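Alpha-L-arabinosidase (Xanthomonas axonopodis pv. citri, PDB 6D25) probably hydrolyses arabinofuranosyl substituents from arabinoxylans, including internal di-substituted ones, as a trimeric GH51 arabinofuranosidase. Local coordinates at residues A[300-305]-A[357-362]; A[49-54]-A[89-94]. All blocks are in the same frame, centred on the assembly; numbering follows the deposited sequence.

Interaction 1 of 2, residues A[300-305]-A[357-362]; sequences ELITKH and DIFSQH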
ATOM      1  N   GLU A 300      11.487  31.090 -12.548  1.00 19.89           N
ATOM      2  CA  GLU A 300      10.134  30.897 -13.068  1.00 20.67           C
ATOM      3  C   GLU A 300       9.437  29.739 -12.336  1.00 19.58           C
ATOM      4  O   GLU A 300       8.268  29.845 -11.966  1.00 19.12           O
ATOM      5  CB  GLU A 300      10.193  30.629 -14.578  1.00 22.99           C
ATOM      6  CG  GLU A 300       8.857  30.283 -15.175  1.00 26.83           C
ATOM      7  CD  GLU A 300       8.885  29.897 -16.649  1.00 30.66           C
ATOM      8  OE1 GLU A 300       9.947  30.096 -17.310  1.00 31.64           O
ATOM      9  OE2 GLU A 300       7.825  29.406 -17.114  1.00 33.10           O
ATOM     10  N   LEU A 301      10.142  28.617 -12.157  1.00 18.43           N
ATOM     11  CA  LEU A 301       9.565  27.449 -11.466  1.00 18.05           C
ATOM     12  C   LEU A 301       9.166  27.826 -10.039  1.00 17.75           C
ATOM     13  O   LEU A 301       8.035  27.518  -9.610  1.00 17.34           O
ATOM     14  CB  LEU A 301      10.577  26.306 -11.439  1.00 17.90           C
ATOM     15  CG  LEU A 301      10.988  25.736 -12.796  1.00 18.30           C
ATOM     16  CD1 LEU A 301      12.034  24.657 -12.586  1.00 18.20           C
ATOM     17  CD2 LEU A 301       9.806  25.189 -13.593  1.00 18.70           C
ATOM     18  N   ILE A 302      10.060  28.467  -9.285  1.00 17.19           N
ATOM     19  CA  ILE A 302       9.715  28.848  -7.918  1.00 16.84           C
ATOM     20  C   ILE A 302       8.495  29.777  -7.908  1.00 17.27           C
ATOM     21  O   ILE A 302       7.577  29.608  -7.091  1.00 15.90           O
ATOM     22  CB  ILE A 302      10.917  29.469  -7.199  1.00 16.82           C
ATOM     23  CG1 ILE A 302      11.970  28.390  -6.929  1.00 16.63           C
ATOM     24  CG2 ILE A 302      10.486  30.177  -5.931  1.00 16.98           C
ATOM     25  CD1 ILE A 302      13.310  28.916  -6.440  1.00 16.70           C
ATOM     26  N   THR A 303       8.485  30.747  -8.833  1.00 17.74           N
ATOM     27  CA  THR A 303       7.408  31.711  -8.896  1.00 18.65           C
ATOM     28  C   THR A 303       6.081  30.987  -9.064  1.00 18.49           C
ATOM     29  O   THR A 303       5.122  31.227  -8.326  1.00 18.31           O
ATOM     30  CB  THR A 303       7.666  32.760  -9.992  1.00 19.32           C
ATOM     31  OG1 THR A 303       8.889  33.410  -9.610  1.00 19.57           O
ATOM     32  CG2 THR A 303       6.550  33.760 -10.136  1.00 20.01           C
ATOM     33  N   LYS A 304       6.020  30.127 -10.057  1.00 18.53           N
ATOM     34  CA  LYS A 304       4.754  29.482 -10.431  1.00 18.71           C
ATOM     35  C   LYS A 304       4.353  28.436  -9.395  1.00 17.70           C
ATOM     36  O   LYS A 304       3.162  28.369  -9.052  1.00 17.81           O
ATOM     37  CB  LYS A 304       4.838  28.917 -11.845  1.00 19.81           C
ATOM     38  CG  LYS A 304       4.774  30.009 -12.895  1.00 21.45           C
ATOM     39  CD  LYS A 304       4.880  29.553 -14.314  1.00 23.65           C
ATOM     40  CE  LYS A 304       4.781  30.744 -15.249  1.00 25.69           C
ATOM     41  NZ  LYS A 304       5.090  30.349 -16.639  1.00 28.72           N
ATOM     42  N   HIS A 305       5.281  27.620  -8.920  1.00 17.03           N
ATOM     43  CA  HIS A 305       4.932  26.673  -7.827  1.00 16.76           C
ATOM     44  C   HIS A 305       4.479  27.434  -6.573  1.00 16.56           C
ATOM     45  O   HIS A 305       3.518  27.015  -5.927  1.00 16.56           O
ATOM     46  CB  HIS A 305       6.096  25.732  -7.509  1.00 16.52           C
ATOM     47  CG  HIS A 305       6.351  24.686  -8.553  1.00 17.06           C
ATOM     48  ND1 HIS A 305       5.388  23.743  -8.915  1.00 17.83           N
ATOM     49  CD2 HIS A 305       7.458  24.415  -9.283  1.00 16.94           C
ATOM     50  CE1 HIS A 305       5.896  22.957  -9.846  1.00 17.98           C
ATOM     51  NE2 HIS A 305       7.161  23.341 -10.084  1.00 17.58           N
ATOM     52  N   ASP A 357      21.153  33.590  -5.407  1.00 17.45           N
ATOM     53  CA  ASP A 357      20.490  34.877  -5.640  1.00 18.78           C
ATOM     54  C   ASP A 357      18.977  34.647  -5.717  1.00 18.89           C
ATOM     55  O   ASP A 357      18.190  35.326  -5.042  1.00 20.04           O
ATOM     56  CB  ASP A 357      20.998  35.554  -6.912  1.00 19.66           C
ATOM     57  CG  ASP A 357      22.448  36.045  -6.902  1.00 20.28           C
ATOM     58  OD1 ASP A 357      23.077  36.109  -5.785  1.00 20.08           O
ATOM     59  OD2 ASP A 357      22.970  36.365  -8.051  1.00 22.63           O
ATOM     60  N   ILE A 358      18.581  33.653  -6.526  1.00 18.81           N
ATOM     61  CA  ILE A 358      17.162  33.406  -6.771  1.00 18.18           C
ATOM     62  C   ILE A 358      16.458  32.958  -5.481  1.00 17.90           C
ATOM     63  O   ILE A 358      15.378  33.446  -5.123  1.00 18.21           O
ATOM     64  CB  ILE A 358      17.000  32.412  -7.921  1.00 18.43           C
ATOM     65  CG1 ILE A 358      17.351  33.045  -9.271  1.00 18.37           C
ATOM     66  CG2 ILE A 358      15.594  31.787  -7.938  1.00 18.76           C
ATOM     67  CD1 ILE A 358      17.588  32.002 -10.359  1.00 18.42           C
ATOM     68  N   PHE A 359      17.053  32.011  -4.765  1.00 17.41           N
ATOM     69  CA  PHE A 359      16.424  31.529  -3.529  1.00 16.64           C
ATOM     70  C   PHE A 359      16.220  32.691  -2.559  1.00 17.39           C
ATOM     71  O   PHE A 359      15.137  32.789  -1.904  1.00 17.06           O
ATOM     72  CB  PHE A 359      17.273  30.475  -2.827  1.00 15.90           C
ATOM     73  CG  PHE A 359      17.583  29.217  -3.591  1.00 15.38           C
ATOM     74  CD1 PHE A 359      16.744  28.739  -4.564  1.00 15.28           C
ATOM     75  CD2 PHE A 359      18.691  28.450  -3.252  1.00 15.18           C
ATOM     76  CE1 PHE A 359      17.038  27.571  -5.267  1.00 14.94           C
ATOM     77  CE2 PHE A 359      18.973  27.276  -3.919  1.00 14.52           C
ATOM     78  CZ  PHE A 359      18.161  26.851  -4.936  1.00 14.82           C
ATOM     79  N   SER A 360      17.235  33.558  -2.449  1.00 17.92           N
ATOM     80  CA  SER A 360      17.171  34.646  -1.481  1.00 18.69           C
ATOM     81  C   SER A 360      16.080  35.663  -1.862  1.00 19.59           C
ATOM     82  O   SER A 360      15.555  36.372  -0.969  1.00 19.72           O
ATOM     83  CB  SER A 360      18.532  35.285  -1.321  1.00 19.80           C
ATOM     84  OG  SER A 360      18.828  36.195  -2.370  1.00 21.22           O
ATOM     85  N   GLN A 361      15.711  35.742  -3.155  1.00 19.61           N
ATOM     86  CA  GLN A 361      14.639  36.614  -3.624  1.00 20.92           C
ATOM     87  C   GLN A 361      13.256  36.027  -3.286  1.00 20.70           C
ATOM     88  O   GLN A 361      12.238  36.720  -3.443  1.00 19.90           O
ATOM     89  CB  GLN A 361      14.686  36.824  -5.146  1.00 23.05           C
ATOM     90  CG  GLN A 361      15.950  37.442  -5.670  1.00 25.71           C
ATOM     91  CD  GLN A 361      16.361  38.630  -4.828  1.00 28.95           C
ATOM     92  OE1 GLN A 361      15.679  39.672  -4.846  1.00 31.03           O
ATOM     93  NE2 GLN A 361      17.430  38.442  -4.033  1.00 27.64           N
ATOM     94  N   HIS A 362      13.190  34.745  -2.899  1.00 19.81           N
ATOM     95  CA  HIS A 362      11.921  34.056  -2.625  1.00 19.99           C
ATOM     96  C   HIS A 362      11.931  33.550  -1.193  1.00 20.05           C
ATOM     97  O   HIS A 362      11.304  32.518  -0.898  1.00 19.34           O
ATOM     98  CB  HIS A 362      11.729  32.901  -3.629  1.00 19.76           C
ATOM     99  CG  HIS A 362      11.505  33.382  -5.024  1.00 20.48           C
ATOM    100  ND1 HIS A 362      10.251  33.741  -5.460  1.00 21.33           N
ATOM    101  CD2 HIS A 362      12.353  33.552  -6.059  1.00 20.60           C
ATOM    102  CE1 HIS A 362      10.326  34.159  -6.721  1.00 22.94           C
ATOM    103  NE2 HIS A 362      11.620  34.044  -7.126  1.00 21.97           N
TER

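Interaction 2 of 2, residues A[49-54]-A[89-94]; sequences FGQFAE and IAVPNI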
ATOM      1  N   PHE A  49      21.317  26.454   2.159  1.00 14.60           N
ATOM      2  CA  PHE A  49      22.666  25.954   1.858  1.00 14.97           C
ATOM      3  C   PHE A  49      22.799  24.473   2.226  1.00 14.84           C
ATOM      4  O   PHE A  49      23.918  24.005   2.481  1.00 15.26           O
ATOM      5  CB  PHE A  49      23.688  26.829   2.604  1.00 15.37           C
ATOM      6  CG  PHE A  49      23.614  28.260   2.126  1.00 15.34           C
ATOM      7  CD1 PHE A  49      24.184  28.619   0.921  1.00 15.56           C
ATOM      8  CD2 PHE A  49      22.846  29.197   2.789  1.00 15.35           C
ATOM      9  CE1 PHE A  49      24.034  29.912   0.415  1.00 16.09           C
ATOM     10  CE2 PHE A  49      22.753  30.500   2.331  1.00 16.08           C
ATOM     11  CZ  PHE A  49      23.310  30.849   1.112  1.00 16.20           C
ATOM     12  N   GLY A  50      21.688  23.747   2.225  1.00 14.67           N
ATOM     13  CA  GLY A  50      21.702  22.322   2.525  1.00 14.29           C
ATOM     14  C   GLY A  50      22.506  21.515   1.521  1.00 14.01           C
ATOM     15  O   GLY A  50      22.709  21.914   0.326  1.00 14.23           O
ATOM     16  N   GLN A  51      23.012  20.382   2.032  1.00 14.20           N
ATOM     17  CA  GLN A  51      23.749  19.411   1.255  1.00 14.51           C
ATOM     18  C   GLN A  51      22.916  18.119   1.186  1.00 14.72           C
ATOM     19  O   GLN A  51      21.909  17.951   1.875  1.00 14.38           O
ATOM     20  CB  GLN A  51      25.119  19.156   1.880  1.00 14.45           C
ATOM     21  CG  GLN A  51      25.996  20.403   2.042  1.00 14.93           C
ATOM     22  CD  GLN A  51      26.623  20.879   0.748  1.00 15.13           C
ATOM     23  OE1 GLN A  51      26.696  20.156  -0.247  1.00 15.03           O
ATOM     24  NE2 GLN A  51      27.083  22.123   0.750  1.00 15.73           N
ATOM     25  N   PHE A  52      23.358  17.221   0.317  1.00 15.10           N
ATOM     26  CA  PHE A  52      22.621  16.031  -0.034  1.00 14.98           C
ATOM     27  C   PHE A  52      23.617  14.922  -0.336  1.00 15.25           C
ATOM     28  O   PHE A  52      24.371  15.015  -1.299  1.00 14.84           O
ATOM     29  CB  PHE A  52      21.710  16.376  -1.222  1.00 15.52           C
ATOM     30  CG  PHE A  52      20.998  15.241  -1.893  1.00 15.83           C
ATOM     31  CD1 PHE A  52      20.656  14.082  -1.194  1.00 16.57           C
ATOM     32  CD2 PHE A  52      20.655  15.344  -3.232  1.00 16.12           C
ATOM     33  CE1 PHE A  52      20.027  13.037  -1.852  1.00 16.15           C
ATOM     34  CE2 PHE A  52      20.029  14.283  -3.883  1.00 16.56           C
ATOM     35  CZ  PHE A  52      19.714  13.144  -3.190  1.00 16.31           C
ATOM     36  N   ALA A  53      23.614  13.874   0.502  1.00 15.67           N
ATOM     37  CA  ALA A  53      24.562  12.790   0.390  1.00 16.29           C
ATOM     38  C   ALA A  53      23.833  11.455   0.203  1.00 16.34           C
ATOM     39  O   ALA A  53      23.569  10.736   1.201  1.00 16.89           O
ATOM     40  CB  ALA A  53      25.445  12.771   1.601  1.00 16.40           C
ATOM     41  N   GLU A  54      23.536  11.099  -1.049  1.00 15.59           N
ATOM     42  CA  GLU A  54      22.927   9.831  -1.371  1.00 15.49           C
ATOM     43  C   GLU A  54      23.989   8.742  -1.322  1.00 15.39           C
ATOM     44  O   GLU A  54      25.166   8.995  -1.608  1.00 15.97           O
ATOM     45  CB  GLU A  54      22.294   9.878  -2.769  1.00 15.98           C
ATOM     46  CG  GLU A  54      21.532   8.628  -3.194  1.00 16.61           C
ATOM     47  CD  GLU A  54      20.634   8.805  -4.409  1.00 16.99           C
ATOM     48  OE1 GLU A  54      20.702   9.895  -5.037  1.00 17.60           O
ATOM     49  OE2 GLU A  54      19.867   7.863  -4.751  1.00 17.28           O
ATOM     50  N   ILE A  89      32.466  25.554   5.930  1.00 18.96           N
ATOM     51  CA  ILE A  89      31.372  26.283   5.231  1.00 19.18           C
ATOM     52  C   ILE A  89      30.060  26.223   6.037  1.00 19.66           C
ATOM     53  O   ILE A  89      29.006  26.677   5.530  1.00 20.00           O
ATOM     54  CB  ILE A  89      31.191  25.799   3.781  1.00 18.80           C
ATOM     55  CG1 ILE A  89      30.897  24.313   3.681  1.00 17.66           C
ATOM     56  CG2 ILE A  89      32.378  26.192   2.943  1.00 19.51           C
ATOM     57  CD1 ILE A  89      30.363  23.870   2.324  1.00 17.79           C
ATOM     58  N   ALA A  90      30.117  25.716   7.270  1.00 19.10           N
ATOM     59  CA  ALA A  90      28.969  25.675   8.196  1.00 20.27           C
ATOM     60  C   ALA A  90      27.737  25.031   7.522  1.00 19.93           C
ATOM     61  O   ALA A  90      26.668  25.619   7.403  1.00 20.59           O
ATOM     62  CB  ALA A  90      28.662  27.073   8.728  1.00 21.16           C
ATOM     63  N   VAL A  91      27.894  23.801   7.080  1.00 18.35           N
ATOM     64  CA  VAL A  91      26.794  23.054   6.492  1.00 17.10           C
ATOM     65  C   VAL A  91      25.601  23.096   7.455  1.00 16.67           C
ATOM     66  O   VAL A  91      25.731  22.700   8.594  1.00 16.73           O
ATOM     67  CB  VAL A  91      27.210  21.616   6.161  1.00 17.40           C
ATOM     68  CG1 VAL A  91      26.010  20.811   5.697  1.00 16.89           C
ATOM     69  CG2 VAL A  91      28.327  21.554   5.128  1.00 18.11           C
ATOM     70  N   PRO A  92      24.417  23.492   6.969  1.00 15.36           N
ATOM     71  CA  PRO A  92      23.257  23.642   7.869  1.00 15.62           C
ATOM     72  C   PRO A  92      22.449  22.350   8.073  1.00 15.65           C
ATOM     73  O   PRO A  92      21.896  22.090   9.162  1.00 16.66           O
ATOM     74  CB  PRO A  92      22.379  24.683   7.151  1.00 15.53           C
ATOM     75  CG  PRO A  92      22.651  24.417   5.682  1.00 15.01           C
ATOM     76  CD  PRO A  92      24.142  24.087   5.661  1.00 15.34           C
ATOM     77  N   ASN A  93      22.370  21.538   7.027  1.00 15.71           N
ATOM     78  CA  ASN A  93      21.712  20.204   7.087  1.00 15.12           C
ATOM     79  C   ASN A  93      22.272  19.350   5.956  1.00 14.82           C
ATOM     80  O   ASN A  93      22.784  19.896   4.954  1.00 14.27           O
ATOM     81  CB  ASN A  93      20.190  20.296   7.041  1.00 14.95           C
ATOM     82  CG  ASN A  93      19.626  20.487   5.654  1.00 15.82           C
ATOM     83  OD1 ASN A  93      19.588  19.534   4.847  1.00 15.77           O
ATOM     84  ND2 ASN A  93      19.114  21.678   5.380  1.00 14.97           N
ATOM     85  N   ILE A  94      22.192  18.039   6.151  1.00 14.83           N
ATOM     86  CA  ILE A  94      22.481  17.071   5.104  1.00 15.36           C
ATOM     87  C   ILE A  94      21.282  16.133   4.973  1.00 15.23           C
ATOM     88  O   ILE A  94      20.858  15.523   5.981  1.00 14.91           O
ATOM     89  CB  ILE A  94      23.744  16.246   5.407  1.00 15.64           C
ATOM     90  CG1 ILE A  94      24.974  17.128   5.622  1.00 15.88           C
ATOM     91  CG2 ILE A  94      23.964  15.222   4.283  1.00 15.49           C
ATOM     92  CD1 ILE A  94      26.202  16.359   6.108  1.00 16.31           C
TER

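Interaction 1 of 2, residues A[300-305]-A[357-362]
The imidazole of His362 receives Ile302 on one face: methyl CG2 stands over the ring, 3.7 Å from its centroid and 20° off the normal, a CH-pi contact displaced toward the CG-ND1 side. Phe359 is met differently, at its edge and in the plane of the ring, where Ile302 CD1 lies 3.9 Å from Phe359 CD1. A single isoleucine thus serves both rings with its two branches. With CG1 set beside the backbone N (chi1 -70°), CG2 is directed at the imidazole and the longer branch carries CD1 deeper, where it also reaches Ile358 CG2 at 4.0 Å. Thr303 OG1 approaches the imidazole obliquely, 3.3 Å from His362 CE1, but its hydrogen bond goes to Asp299 O, one turn earlier in its own helix. The carboxylate of Asp299 bonds His362 NE2, which pins the rotation of the ring over Ile302. On the inner side, Phe359 stacks edge-to-face with Trp325 and Ile302 also touches Met265. Helix 285-312 is thereby joined to the C-terminal end of helix 346-361 and the residue just after it; the two helices follow the sixth and seventh strands of a (beta/alpha)8 barrel, whose neighbouring helices pack around the sheet.

Interaction 2 of 2, residues A[49-54]-A[89-94]
Gln51 N donates to Asn93 O over 3.0 Å, nearly straight at 174°, and this bond sets the parallel register that pairs Gln51 with Ile94. The same carbonyl is approached by a weaker donor, Gly50 CA, at 3.6 Å from Asn93 O. One residue further on the polarity reverses, and Ile94 CA makes a CA-H...O contact of 3.4 Å with Gln51 O. Backbone bonds of Arg95 with Gln51 and with Ala53 carry the strand pairing onward.

Gln51 and Ile94 place their side chains on the same face of the sheet. Gln51 CG, set beside the backbone N, meets Val91 CG1 at 3.7 Å; the bend at chi2 (-76°) then turns the amide across Ile89, with NE2 4.0 Å from Ile89 CD1. Ile94 directs CG2 to Ala53 CB at 3.9 Å, and its side chain also touches Phe139 and Phe142 of the helix 136-146. Before the strand proper, the Pro92 ring lies close against the backbone of Phe49, its CD 3.2 Å from Phe49 O.

The Asn93 side chain curls back toward Gly50, ND2 coming 3.9 Å from Gly50 CA, and its ND2 bonds Gln47. Asn370 ND2 donates to the backbone oxygen of Gln51 and to the side-chain oxygen OD1 of Asn93, so one amide ties both strands to strand 366-371. The chemistry is that of a buried pairing: backbone bonds fix the register, Ile94 packs with Ala53, Val91 and Ile89 pack along Gln51, and the buried Asn93 amide is satisfied by Gln47 and Asn370.

Interactions 1 and 2 belong to one (beta/alpha)8 barrel but to different layers. Interaction 2 comes first along the chain and joins the first two strands, 51-52 and 93-96; interaction 1 follows, between helices 285-312 and 346-361 of the outer layer. Their centres are about 20 Å apart, and their nearest atoms, about 6 Å apart, do not touch. The last strand, 366-371, comes soon after helix 346-361 and bonds through Ile371 to Gly50, closing the barrel beside interaction 2. Phe356 of that helix also meets the ring of Phe49. Closure rests on the link between first and last strands; interaction 2 lies in the strand layer beside it, interaction 1 in the helical layer outside.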